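Local coordinates for protein importin subunit beta-1 (Saccharomyces cerevisiae, PDB 3ND2) that carries proteins into the nucleus by associating with importin alpha, which recognises the classical nuclear localization signal of the cargo, at residues 176-181 with 213-218; 165-170 with 736-741; 197-202 with 238-243; 207-212 with 252-257. All coordinates share one frame; numbering follows the deposited sequence.

Contact 1: residues 176-181 with 213-218; sequences SSNNIL and KNNMER
Asn215 pushes its amide between Ser177 and Asn178, with the CB behind that amide lying beside the methyl CD1 of Leu181. The contact belongs to the HEAT-repeat solenoid: helix 177-188 opens HEAT repeat 5, and the short, weakly bonded helix 213-216 lies in the connection to HEAT repeat 6. The nearest polar atoms are Ser177 OG and Asn215 ND2, 2.7 Å apart. Ser177 suits the spot: its hydroxyl is small enough to sit close to the amide, and it makes a weak bond to Val174 O. The amides of Asn178 and Asn215 stand 60° apart, meeting neither flat nor square. With chi1 at -46°, CG of Asn215 lies anti to its carbonyl carbon, which carries the amide across to helix 177-188. An alanine in place of Asn215 is likely to leave Ser177 and Asn178 without their polar neighbour and to open a gap between the two backbones. Beside the amide, Leu181 runs alongside Asn215 in the opposite sense, its CD1 4.2 Å from the asparagine CB; Leu181 also packs on Leu225 of helix 219-233, so its hydrophobic end is shared. Arg218, from the same segment as Asn215, folds back over its own turn, and the end of the Asn215 amide lies loosely above one face of its guanidinium, toward the rim. The arginine's long chain suits this return, which is met by a weak bond from Arg218 NE to Asn214 O, 3.0 Å long and bent to 124° at the hydrogen.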
loop_
_atom_site.group_PDB
_atom_site.type_symbol
_atom_site.label_atom_id
_atom_site.label_comp_id
_atom_site.label_asym_id
_atom_site.label_seq_id
_atom_site.Cartn_x
_atom_site.Cartn_y
_atom_site.Cartn_z
ATOM N N SER A 176 13.126 28.120 4.559
ATOM C CA SER A 176 13.892 28.621 3.416
ATOM C C SER A 176 13.214 28.350 2.060
ATOM O O SER A 176 13.885 28.152 1.041
ATOM C CB SER A 176 15.329 28.106 3.453
ATOM O OG SER A 176 15.359 26.696 3.401
ATOM N N SER A 177 11.882 28.401 2.050
ATOM C CA SER A 177 11.094 28.164 0.839
ATOM C C SER A 177 11.210 29.255 -0.236
ATOM O O SER A 177 10.970 28.970 -1.421
ATOM C CB SER A 177 9.619 27.883 1.176
ATOM O OG SER A 177 8.936 29.037 1.645
ATOM N N ASN A 178 11.556 30.484 0.166
ATOM C CA ASN A 178 11.743 31.597 -0.776
ATOM C C ASN A 178 12.903 31.346 -1.729
ATOM O O ASN A 178 12.787 31.566 -2.935
ATOM C CB ASN A 178 12.028 32.908 -0.040
ATOM C CG ASN A 178 10.794 33.530 0.582
ATOM O OD1 ASN A 178 9.786 32.860 0.824
ATOM N ND2 ASN A 178 10.885 34.834 0.880
ATOM N N ASN A 179 14.025 30.902 -1.159
ATOM C CA ASN A 179 15.255 30.639 -1.894
ATOM C C ASN A 179 15.183 29.363 -2.727
ATOM O O ASN A 179 15.782 29.303 -3.805
ATOM C CB ASN A 179 16.452 30.607 -0.938
ATOM C CG ASN A 179 16.955 32.013 -0.564
ATOM O OD1 ASN A 179 16.689 32.993 -1.261
ATOM N ND2 ASN A 179 17.703 32.101 0.532
ATOM N N ILE A 180 14.476 28.353 -2.202
ATOM C CA ILE A 180 14.084 27.135 -2.948
ATOM C C ILE A 180 13.287 27.503 -4.200
ATOM O O ILE A 180 13.610 27.043 -5.291
ATOM C CB ILE A 180 13.247 26.147 -2.073
ATOM C CG1 ILE A 180 14.119 25.481 -0.986
ATOM C CG2 ILE A 180 12.542 25.079 -2.944
ATOM C CD1 ILE A 180 13.327 24.937 0.189
ATOM N N LEU A 181 12.265 28.346 -4.040
ATOM C CA LEU A 181 11.477 28.852 -5.175
ATOM C C LEU A 181 12.240 29.782 -6.118
ATOM O O LEU A 181 12.054 29.726 -7.331
ATOM C CB LEU A 181 10.203 29.556 -4.706
ATOM C CG LEU A 181 8.851 28.926 -5.051
ATOM C CD1 LEU A 181 7.844 30.045 -5.258
ATOM C CD2 LEU A 181 8.899 28.056 -6.305
ATOM N N LYS A 213 4.149 26.307 0.836
ATOM C CA LYS A 213 2.775 26.738 1.156
ATOM C C LYS A 213 2.654 28.215 1.560
ATOM O O LYS A 213 1.613 28.833 1.341
ATOM C CB LYS A 213 2.161 25.845 2.242
ATOM C CG LYS A 213 3.120 25.521 3.380
ATOM C CD LYS A 213 2.482 24.668 4.473
ATOM C CE LYS A 213 3.508 24.376 5.579
ATOM N NZ LYS A 213 2.854 24.037 6.875
ATOM N N ASN A 214 3.710 28.765 2.155
ATOM C CA ASN A 214 3.739 30.175 2.548
ATOM C C ASN A 214 3.826 31.144 1.375
ATOM O O ASN A 214 3.255 32.233 1.430
ATOM C CB ASN A 214 4.879 30.436 3.526
ATOM C CG ASN A 214 4.595 29.871 4.885
ATOM O OD1 ASN A 214 3.460 29.929 5.366
ATOM N ND2 ASN A 214 5.615 29.310 5.518
ATOM N N ASN A 215 4.549 30.747 0.327
ATOM C CA ASN A 215 4.605 31.519 -0.917
ATOM C C ASN A 215 3.278 31.405 -1.676
ATOM O O ASN A 215 2.824 32.372 -2.287
ATOM C CB ASN A 215 5.777 31.073 -1.803
ATOM C CG ASN A 215 7.074 30.909 -1.030
ATOM O OD1 ASN A 215 7.927 31.798 -1.016
ATOM N ND2 ASN A 215 7.229 29.761 -0.385
ATOM N N MET A 216 2.655 30.230 -1.604
ATOM C CA MET A 216 1.367 29.982 -2.259
ATOM C C MET A 216 0.209 30.758 -1.644
ATOM O O MET A 216 -0.784 31.012 -2.315
ATOM C CB MET A 216 1.034 28.484 -2.275
ATOM C CG MET A 216 1.897 27.641 -3.203
ATOM S SD MET A 216 1.555 27.825 -4.967
ATOM C CE MET A 216 2.829 28.994 -5.400
ATOM N N GLU A 217 0.345 31.120 -0.369
ATOM C CA GLU A 217 -0.634 31.961 0.327
ATOM C C GLU A 217 -0.566 33.437 -0.076
ATOM O O GLU A 217 -1.481 34.200 0.233
ATOM C CB GLU A 217 -0.487 31.827 1.846
ATOM C CG GLU A 217 -1.323 30.697 2.444
ATOM C CD GLU A 217 -0.769 30.177 3.775
ATOM O OE1 GLU A 217 -0.142 30.962 4.533
ATOM O OE2 GLU A 217 -0.964 28.974 4.065
ATOM N N ARG A 218 0.510 33.829 -0.759
ATOM C CA ARG A 218 0.682 35.207 -1.242
ATOM C C ARG A 218 0.310 35.307 -2.720
ATOM O O ARG A 218 0.949 34.679 -3.574
ATOM C CB ARG A 218 2.121 35.676 -1.042
ATOM C CG ARG A 218 2.641 35.516 0.370
ATOM C CD ARG A 218 4.146 35.632 0.397
ATOM N NE ARG A 218 4.710 34.825 1.478
ATOM C CZ ARG A 218 6.002 34.746 1.780
ATOM N NH1 ARG A 218 6.905 35.438 1.095
ATOM N NH2 ARG A 218 6.388 33.978 2.784
#

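Contact 2: residues 165-170 with 736-741; sequences SADPQS and PENGTL
Asp167 points its carboxylate at the backbone N-H of Gly739, which both oxygens share through weak bonds. OD1 lies 3.3 Å from Gly739 N, with an angle of 133° at the hydrogen. OD2 is 3.4 Å from the same N, an equally weak bond but a straighter one, at 165°. OD2 also comes to 3.0 Å from Asn738 CB, a close approach with no bond in it. Glycine fits between these neighbours, since a beta carbon there would run into Asp167 OD1 and Gln169 CB. Pro168 and Gln169 add looser packing, CD of the proline 4.4 Å from Gly739 C. The contact joins the loop between HEAT repeats 4 and 5 to a loop within HEAT repeat 17, so that distant turns of the superhelical solenoid meet at their surfaces. What aims the carboxylate is an Asx turn: Asp167 OD1 accepts from Gln169 N over 3.1 Å with its lone pair that points away from OD2. This sits inside a type I beta turn from Asp167 to Ser170, whose second position Pro168 suits by its fixed phi. On the other loop, Thr740 is the N-cap residue of helix 741-765, its OG1 weakly bonded to Glu742 N, while Glu737 pairs with Arg696 and hydrogen-bonds to Ser74 OG.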
loop_
_atom_site.group_PDB
_atom_site.type_symbol
_atom_site.label_atom_id
_atom_site.label_comp_id
_atom_site.label_asym_id
_atom_site.label_seq_id
_atom_site.Cartn_x
_atom_site.Cartn_y
_atom_site.Cartn_z
ATOM N N SER A 165 13.937 13.826 0.208
ATOM C CA SER A 165 14.441 13.124 1.398
ATOM C C SER A 165 14.000 13.729 2.738
ATOM O O SER A 165 13.887 13.012 3.737
ATOM C CB SER A 165 15.969 12.947 1.339
ATOM O OG SER A 165 16.653 14.181 1.284
ATOM N N ALA A 166 13.731 15.033 2.751
ATOM C CA ALA A 166 13.206 15.704 3.941
ATOM C C ALA A 166 11.882 15.113 4.423
ATOM O O ALA A 166 11.025 14.729 3.617
ATOM C CB ALA A 166 13.035 17.172 3.676
ATOM N N ASP A 167 11.733 15.036 5.743
ATOM C CA ASP A 167 10.458 14.704 6.365
ATOM C C ASP A 167 9.388 15.656 5.832
ATOM O O ASP A 167 9.605 16.873 5.827
ATOM C CB ASP A 167 10.570 14.842 7.882
ATOM C CG ASP A 167 9.444 14.148 8.618
ATOM O OD1 ASP A 167 8.263 14.530 8.443
ATOM O OD2 ASP A 167 9.753 13.221 9.391
ATOM N N PRO A 168 8.244 15.111 5.364
ATOM C CA PRO A 168 7.186 15.911 4.724
ATOM C C PRO A 168 6.549 16.969 5.630
ATOM O O PRO A 168 5.887 17.884 5.137
ATOM C CB PRO A 168 6.135 14.859 4.324
ATOM C CG PRO A 168 6.865 13.550 4.319
ATOM C CD PRO A 168 7.893 13.678 5.399
ATOM N N GLN A 169 6.756 16.840 6.937
ATOM C CA GLN A 169 6.191 17.760 7.919
ATOM C C GLN A 169 7.275 18.659 8.534
ATOM O O GLN A 169 7.021 19.372 9.511
ATOM C CB GLN A 169 5.461 16.962 9.010
ATOM C CG GLN A 169 4.442 17.752 9.839
ATOM C CD GLN A 169 3.086 17.889 9.158
ATOM O OE1 GLN A 169 2.547 16.924 8.609
ATOM N NE2 GLN A 169 2.520 19.092 9.212
ATOM N N SER A 170 8.477 18.631 7.951
ATOM C CA SER A 170 9.619 19.363 8.501
ATOM C C SER A 170 9.518 20.872 8.267
ATOM O O SER A 170 8.864 21.321 7.320
ATOM C CB SER A 170 10.946 18.808 7.963
ATOM O OG SER A 170 11.328 19.430 6.749
ATOM N N PRO A 736 4.007 8.344 15.668
ATOM C CA PRO A 736 4.620 8.005 14.381
ATOM C C PRO A 736 6.105 8.394 14.337
ATOM O O PRO A 736 6.468 9.507 14.740
ATOM C CB PRO A 736 3.819 8.846 13.383
ATOM C CG PRO A 736 2.509 9.053 14.029
ATOM C CD PRO A 736 2.785 9.153 15.494
ATOM N N GLU A 737 6.951 7.479 13.859
ATOM C CA GLU A 737 8.402 7.707 13.818
ATOM C C GLU A 737 8.818 8.854 12.897
ATOM O O GLU A 737 9.949 9.330 12.970
ATOM C CB GLU A 737 9.185 6.420 13.499
ATOM C CG GLU A 737 8.388 5.304 12.835
ATOM C CD GLU A 737 9.222 4.047 12.609
ATOM O OE1 GLU A 737 8.767 2.935 12.975
ATOM O OE2 GLU A 737 10.338 4.169 12.054
ATOM N N ASN A 738 7.892 9.275 12.034
ATOM C CA ASN A 738 7.997 10.517 11.257
ATOM C C ASN A 738 6.640 10.955 10.685
ATOM O O ASN A 738 5.597 10.391 11.036
ATOM C CB ASN A 738 9.080 10.428 10.168
ATOM C CG ASN A 738 8.916 9.229 9.253
ATOM O OD1 ASN A 738 9.873 8.504 8.998
ATOM N ND2 ASN A 738 7.714 9.026 8.745
ATOM N N GLY A 739 6.658 11.955 9.805
ATOM C CA GLY A 739 5.430 12.541 9.264
ATOM C C GLY A 739 4.839 11.923 8.002
ATOM O O GLY A 739 3.883 12.468 7.447
ATOM N N THR A 740 5.393 10.797 7.548
ATOM C CA THR A 740 4.878 10.097 6.355
ATOM C C THR A 740 3.572 9.345 6.632
ATOM O O THR A 740 3.205 9.125 7.790
ATOM C CB THR A 740 5.931 9.137 5.710
ATOM O OG1 THR A 740 5.399 8.581 4.501
ATOM C CG2 THR A 740 6.291 7.998 6.637
ATOM N N LEU A 741 2.886 8.956 5.556
ATOM C CA LEU A 741 1.639 8.192 5.633
ATOM C C LEU A 741 1.892 6.730 6.019
ATOM O O LEU A 741 1.007 6.061 6.549
ATOM C CB LEU A 741 0.890 8.259 4.295
ATOM C CG LEU A 741 -0.611 7.937 4.284
ATOM C CD1 LEU A 741 -1.437 9.176 4.630
ATOM C CD2 LEU A 741 -1.034 7.374 2.932
#

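Contact 3: residues 197-202 with 238-243; sequences VRLAAL and IEVQAA
The guanidinium of Arg198 turns one face to the methyl CG1 of Val240, while at its rim NH2 donates to the carbonyl oxygen of Ala188. Its bend at chi3 (95°) takes the charged end back to its own repeat, leaving the aliphatic part to do the packing: CB lies 4.1 Å from Val240 CG2. This is the stacking of adjacent HEAT repeats, helix 195-208 of repeat 5 beside helix 238-255 of repeat 6. The two short segments run nearly parallel, 14° apart, with axes 9.4 Å from each other, as expected where a solenoid sets equivalent helices side by side. No hydrogen bond crosses the interface; side-chain carbons do most of the packing, partly against backbone carbonyls. Leu199 puts both methyls against the partner helix: CD1 meets CB of Glu239 and CD2 lies 3.5 Å from Glu239 O. The glutamate suits this margin because its chain bends at chi2 and takes the carboxylate away, so that only the carbon stem packs. Ala243 fits where the helices come together, its single methyl received between two leucines, 3.9 Å from Leu199 CD2 and 4.1 Å from Leu202 CB. Val240 uses both branches: CG2 meets Arg198 CB and Leu199 CG, while CG1 faces the guanidinium and Leu202 CD1. Leu202 and Arg198 also touch Ala232 of helix 219-233, which places this seam against the other helix of repeat 6. Leu202 meets Val240 at about a right angle, its CD1 4.0 Å from Val240 CG1 and 3.8 Å from Val240 O.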
loop_
_atom_site.group_PDB
_atom_site.type_symbol
_atom_site.label_atom_id
_atom_site.label_comp_id
_atom_site.label_asym_id
_atom_site.label_seq_id
_atom_site.Cartn_x
_atom_site.Cartn_y
_atom_site.Cartn_z
ATOM N N VAL A 197 17.916 21.885 -17.945
ATOM C CA VAL A 197 17.775 22.761 -16.780
ATOM C C VAL A 197 16.303 22.978 -16.433
ATOM O O VAL A 197 15.922 22.894 -15.265
ATOM C CB VAL A 197 18.508 24.130 -16.978
ATOM C CG1 VAL A 197 18.075 25.149 -15.929
ATOM C CG2 VAL A 197 20.023 23.948 -16.944
ATOM N N ARG A 198 15.482 23.252 -17.447
ATOM C CA ARG A 198 14.029 23.398 -17.262
ATOM C C ARG A 198 13.375 22.145 -16.671
ATOM O O ARG A 198 12.597 22.249 -15.726
ATOM C CB ARG A 198 13.327 23.795 -18.571
ATOM C CG ARG A 198 13.686 25.184 -19.081
ATOM C CD ARG A 198 12.682 25.661 -20.112
ATOM N NE ARG A 198 11.626 26.484 -19.520
ATOM C CZ ARG A 198 10.564 26.946 -20.178
ATOM N NH1 ARG A 198 10.386 26.655 -21.464
ATOM N NH2 ARG A 198 9.668 27.699 -19.545
ATOM N N LEU A 199 13.688 20.977 -17.232
ATOM C CA LEU A 199 13.200 19.690 -16.715
ATOM C C LEU A 199 13.581 19.476 -15.261
ATOM O O LEU A 199 12.730 19.120 -14.445
ATOM C CB LEU A 199 13.774 18.537 -17.520
ATOM C CG LEU A 199 12.882 17.820 -18.521
ATOM C CD1 LEU A 199 13.755 16.791 -19.208
ATOM C CD2 LEU A 199 11.676 17.156 -17.829
ATOM N N ALA A 200 14.864 19.687 -14.952
ATOM C CA ALA A 200 15.369 19.617 -13.583
ATOM C C ALA A 200 14.648 20.601 -12.663
ATOM O O ALA A 200 14.269 20.240 -11.543
ATOM C CB ALA A 200 16.886 19.850 -13.548
ATOM N N ALA A 201 14.437 21.826 -13.142
ATOM C CA ALA A 201 13.717 22.843 -12.368
ATOM C C ALA A 201 12.252 22.481 -12.100
ATOM O O ALA A 201 11.745 22.720 -11.004
ATOM C CB ALA A 201 13.826 24.202 -13.025
ATOM N N LEU A 202 11.577 21.887 -13.083
ATOM C CA LEU A 202 10.173 21.539 -12.924
ATOM C C LEU A 202 10.023 20.287 -12.071
ATOM O O LEU A 202 9.111 20.192 -11.252
ATOM C CB LEU A 202 9.480 21.390 -14.285
ATOM C CG LEU A 202 9.211 22.682 -15.070
ATOM C CD1 LEU A 202 8.832 22.393 -16.513
ATOM C CD2 LEU A 202 8.169 23.585 -14.387
ATOM N N ILE A 238 8.987 18.356 -25.673
ATOM C CA ILE A 238 7.782 17.678 -25.221
ATOM C C ILE A 238 7.907 17.048 -23.825
ATOM O O ILE A 238 6.902 16.848 -23.147
ATOM C CB ILE A 238 7.259 16.718 -26.300
ATOM C CG1 ILE A 238 5.750 16.874 -26.428
ATOM C CG2 ILE A 238 7.691 15.286 -26.047
ATOM C CD1 ILE A 238 5.291 17.067 -27.853
ATOM N N GLU A 239 9.138 16.779 -23.393
ATOM C CA GLU A 239 9.415 16.395 -22.010
ATOM C C GLU A 239 9.191 17.532 -21.008
ATOM O O GLU A 239 8.807 17.286 -19.866
ATOM C CB GLU A 239 10.849 15.889 -21.861
ATOM C CG GLU A 239 10.960 14.400 -21.646
ATOM C CD GLU A 239 11.627 13.680 -22.799
ATOM O OE1 GLU A 239 12.807 13.285 -22.633
ATOM O OE2 GLU A 239 10.980 13.500 -23.859
ATOM N N VAL A 240 9.458 18.768 -21.435
ATOM C CA VAL A 240 9.239 19.947 -20.604
ATOM C C VAL A 240 7.737 20.197 -20.478
ATOM O O VAL A 240 7.245 20.528 -19.403
ATOM C CB VAL A 240 10.012 21.191 -21.157
ATOM C CG1 VAL A 240 9.594 22.495 -20.460
ATOM C CG2 VAL A 240 11.505 20.978 -21.003
ATOM N N GLN A 241 7.020 20.015 -21.580
ATOM C CA GLN A 241 5.565 20.097 -21.600
ATOM C C GLN A 241 4.894 19.172 -20.569
ATOM O O GLN A 241 4.042 19.617 -19.797
ATOM C CB GLN A 241 5.046 19.712 -22.978
ATOM C CG GLN A 241 5.327 20.664 -24.107
ATOM C CD GLN A 241 4.548 20.262 -25.357
ATOM O OE1 GLN A 241 3.363 19.928 -25.282
ATOM N NE2 GLN A 241 5.213 20.275 -26.504
ATOM N N ALA A 242 5.263 17.890 -20.576
ATOM C CA ALA A 242 4.680 16.905 -19.653
ATOM C C ALA A 242 4.987 17.242 -18.191
ATOM O O ALA A 242 4.108 17.152 -17.328
ATOM C CB ALA A 242 5.146 15.487 -19.996
ATOM N N ALA A 243 6.228 17.647 -17.931
ATOM C CA ALA A 243 6.668 18.033 -16.593
ATOM C C ALA A 243 5.908 19.254 -16.065
ATOM O O ALA A 243 5.558 19.310 -14.884
ATOM C CB ALA A 243 8.184 18.281 -16.578
#

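Contact 4: residues 207-212 with 252-257; sequences DSLIFI and MSLYYT
Leu254 sends its methyl CD1 into the angle between Leu209 and Ile210, 3.6 Å from Leu209 CB and 3.9 Å from Ile210 CG1. Its slim branched end suits this spot, where it crosses the isoleucine at a slant and packs on carbon from both. Tyr255 comes next and brings the polar bond: its OH donates to Leu209 O over 2.6 Å. The acceptor lies at the ring's edge and in its plane, while the hydroxyl meets the carbonyl at a C=O...O angle of 155° and 21° off the carbonyl plane. With chi1 at -58°, CG stands anti to the tyrosine's carbonyl carbon, and the ring reaches from the 238-255 helix of HEAT repeat 6 to the backbone that follows helix 195-208. A phenylalanine in its place would probably cost Leu209 O this short bond, leaving the weak one from Ile212 N. Tyr256 turns the other way, its OH bonded to Glu297 of helix 280-306 and to Tyr315 N. Residues 209-211 keep helical backbone angles without the regular bonds; the tyrosine hydroxyl thus supplies a short bond where the local backbone gives a weak one, probably compensating the carbonyl inside a largely apolar contact.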
loop_
_atom_site.group_PDB
_atom_site.type_symbol
_atom_site.label_atom_id
_atom_site.label_comp_id
_atom_site.label_asym_id
_atom_site.label_seq_id
_atom_site.Cartn_x
_atom_site.Cartn_y
_atom_site.Cartn_z
ATOM N N ASP A 207 8.755 18.417 -6.354
ATOM C CA ASP A 207 9.269 17.885 -5.087
ATOM C C ASP A 207 9.160 18.895 -3.952
ATOM O O ASP A 207 9.097 18.516 -2.787
ATOM C CB ASP A 207 10.726 17.468 -5.248
ATOM C CG ASP A 207 10.886 16.245 -6.110
ATOM O OD1 ASP A 207 9.944 15.421 -6.168
ATOM O OD2 ASP A 207 11.969 16.105 -6.715
ATOM N N SER A 208 9.122 20.179 -4.308
ATOM C CA SER A 208 9.141 21.249 -3.322
ATOM C C SER A 208 7.769 21.698 -2.838
ATOM O O SER A 208 7.667 22.367 -1.815
ATOM C CB SER A 208 9.909 22.448 -3.876
ATOM O OG SER A 208 9.158 23.116 -4.869
ATOM N N LEU A 209 6.724 21.329 -3.564
ATOM C CA LEU A 209 5.396 21.943 -3.416
ATOM C C LEU A 209 4.820 22.002 -2.009
ATOM O O LEU A 209 4.170 22.976 -1.642
ATOM C CB LEU A 209 4.398 21.291 -4.376
ATOM C CG LEU A 209 4.526 21.690 -5.847
ATOM C CD1 LEU A 209 3.503 20.927 -6.671
ATOM C CD2 LEU A 209 4.354 23.187 -6.048
ATOM N N ILE A 210 5.070 20.960 -1.230
ATOM C CA ILE A 210 4.623 20.855 0.159
ATOM C C ILE A 210 5.299 21.882 1.062
ATOM O O ILE A 210 4.713 22.342 2.043
ATOM C CB ILE A 210 4.863 19.414 0.670
ATOM C CG1 ILE A 210 3.668 18.537 0.311
ATOM C CG2 ILE A 210 5.119 19.368 2.184
ATOM C CD1 ILE A 210 4.041 17.113 -0.026
ATOM N N PHE A 211 6.526 22.255 0.713
ATOM C CA PHE A 211 7.333 23.140 1.550
ATOM C C PHE A 211 7.143 24.619 1.194
ATOM O O PHE A 211 7.573 25.493 1.938
ATOM C CB PHE A 211 8.817 22.722 1.507
ATOM C CG PHE A 211 9.036 21.263 1.805
ATOM C CD1 PHE A 211 8.917 20.774 3.109
ATOM C CD2 PHE A 211 9.333 20.362 0.783
ATOM C CE1 PHE A 211 9.099 19.412 3.390
ATOM C CE2 PHE A 211 9.517 19.004 1.059
ATOM C CZ PHE A 211 9.395 18.531 2.363
ATOM N N ILE A 212 6.475 24.883 0.069
ATOM C CA ILE A 212 6.262 26.256 -0.422
ATOM C C ILE A 212 4.845 26.826 -0.176
ATOM O O ILE A 212 4.404 27.740 -0.884
ATOM C CB ILE A 212 6.676 26.417 -1.931
ATOM C CG1 ILE A 212 5.692 25.704 -2.867
ATOM C CG2 ILE A 212 8.123 25.959 -2.159
ATOM C CD1 ILE A 212 5.734 26.188 -4.297
ATOM N N MET A 252 -2.669 21.462 -8.347
ATOM C CA MET A 252 -4.103 21.235 -8.154
ATOM C C MET A 252 -4.345 20.307 -6.967
ATOM O O MET A 252 -5.257 20.527 -6.176
ATOM C CB MET A 252 -4.754 20.661 -9.425
ATOM C CG MET A 252 -6.270 20.378 -9.324
ATOM S SD MET A 252 -7.332 21.833 -9.103
ATOM C CE MET A 252 -7.240 22.621 -10.713
ATOM N N SER A 253 -3.518 19.274 -6.857
ATOM C CA SER A 253 -3.655 18.254 -5.821
ATOM C C SER A 253 -3.502 18.810 -4.402
ATOM O O SER A 253 -4.219 18.388 -3.491
ATOM C CB SER A 253 -2.643 17.127 -6.071
ATOM O OG SER A 253 -2.605 16.232 -4.986
ATOM N N LEU A 254 -2.576 19.755 -4.237
ATOM C CA LEU A 254 -2.211 20.320 -2.928
ATOM C C LEU A 254 -2.784 21.711 -2.685
ATOM O O LEU A 254 -2.939 22.128 -1.535
ATOM C CB LEU A 254 -0.689 20.404 -2.793
ATOM C CG LEU A 254 0.150 19.124 -2.826
ATOM C CD1 LEU A 254 1.624 19.501 -2.865
ATOM C CD2 LEU A 254 -0.147 18.224 -1.635
ATOM N N TYR A 255 -3.088 22.424 -3.771
ATOM C CA TYR A 255 -3.585 23.807 -3.690
ATOM C C TYR A 255 -4.874 24.038 -4.475
ATOM O O TYR A 255 -5.045 25.087 -5.095
ATOM C CB TYR A 255 -2.482 24.795 -4.095
ATOM C CG TYR A 255 -1.248 24.647 -3.227
ATOM C CD1 TYR A 255 -1.216 25.192 -1.944
ATOM C CD2 TYR A 255 -0.136 23.926 -3.671
ATOM C CE1 TYR A 255 -0.108 25.045 -1.129
ATOM C CE2 TYR A 255 0.994 23.768 -2.858
ATOM C CZ TYR A 255 1.000 24.342 -1.584
ATOM O OH TYR A 255 2.090 24.203 -0.749
ATOM N N TYR A 256 -5.783 23.056 -4.418
ATOM C CA TYR A 256 -7.117 23.158 -5.008
ATOM C C TYR A 256 -7.818 24.488 -4.692
ATOM O O TYR A 256 -8.518 25.050 -5.539
ATOM C CB TYR A 256 -7.996 21.997 -4.532
ATOM C CG TYR A 256 -9.397 21.984 -5.137
ATOM C CD1 TYR A 256 -10.467 22.599 -4.481
ATOM C CD2 TYR A 256 -9.651 21.355 -6.362
ATOM C CE1 TYR A 256 -11.749 22.593 -5.031
ATOM C CE2 TYR A 256 -10.930 21.359 -6.922
ATOM C CZ TYR A 256 -11.968 21.980 -6.247
ATOM O OH TYR A 256 -13.234 21.982 -6.771
ATOM N N THR A 257 -7.611 24.989 -3.477
ATOM C CA THR A 257 -8.361 26.131 -2.958
ATOM C C THR A 257 -8.036 27.467 -3.649
ATOM O O THR A 257 -8.804 28.422 -3.552
ATOM C CB THR A 257 -8.225 26.241 -1.414
ATOM O OG1 THR A 257 -8.985 27.360 -0.949
ATOM C CG2 THR A 257 -6.743 26.401 -0.963
#

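From the N terminus the chain first reaches 165-170, the opening end of contact 2, which closes only at 736-741; the other three contacts are all nested inside that long loop. Contact 1 then closes 176-181 on 213-218, around HEAT repeat 5. Before it closes, contact 3 starts at 197-202 and contact 4 at 207-212; they end at 238-243 and 252-257, so each of the three crosses the other two. Contacts 3 and 4 tie the same two helices, 195-208 and 238-255, near opposite ends. Contact 4 touches contact 1 through Tyr255 and Lys213, and contact 2 through Phe211 and Ile210, linking local repeat stacking to the long-range closure.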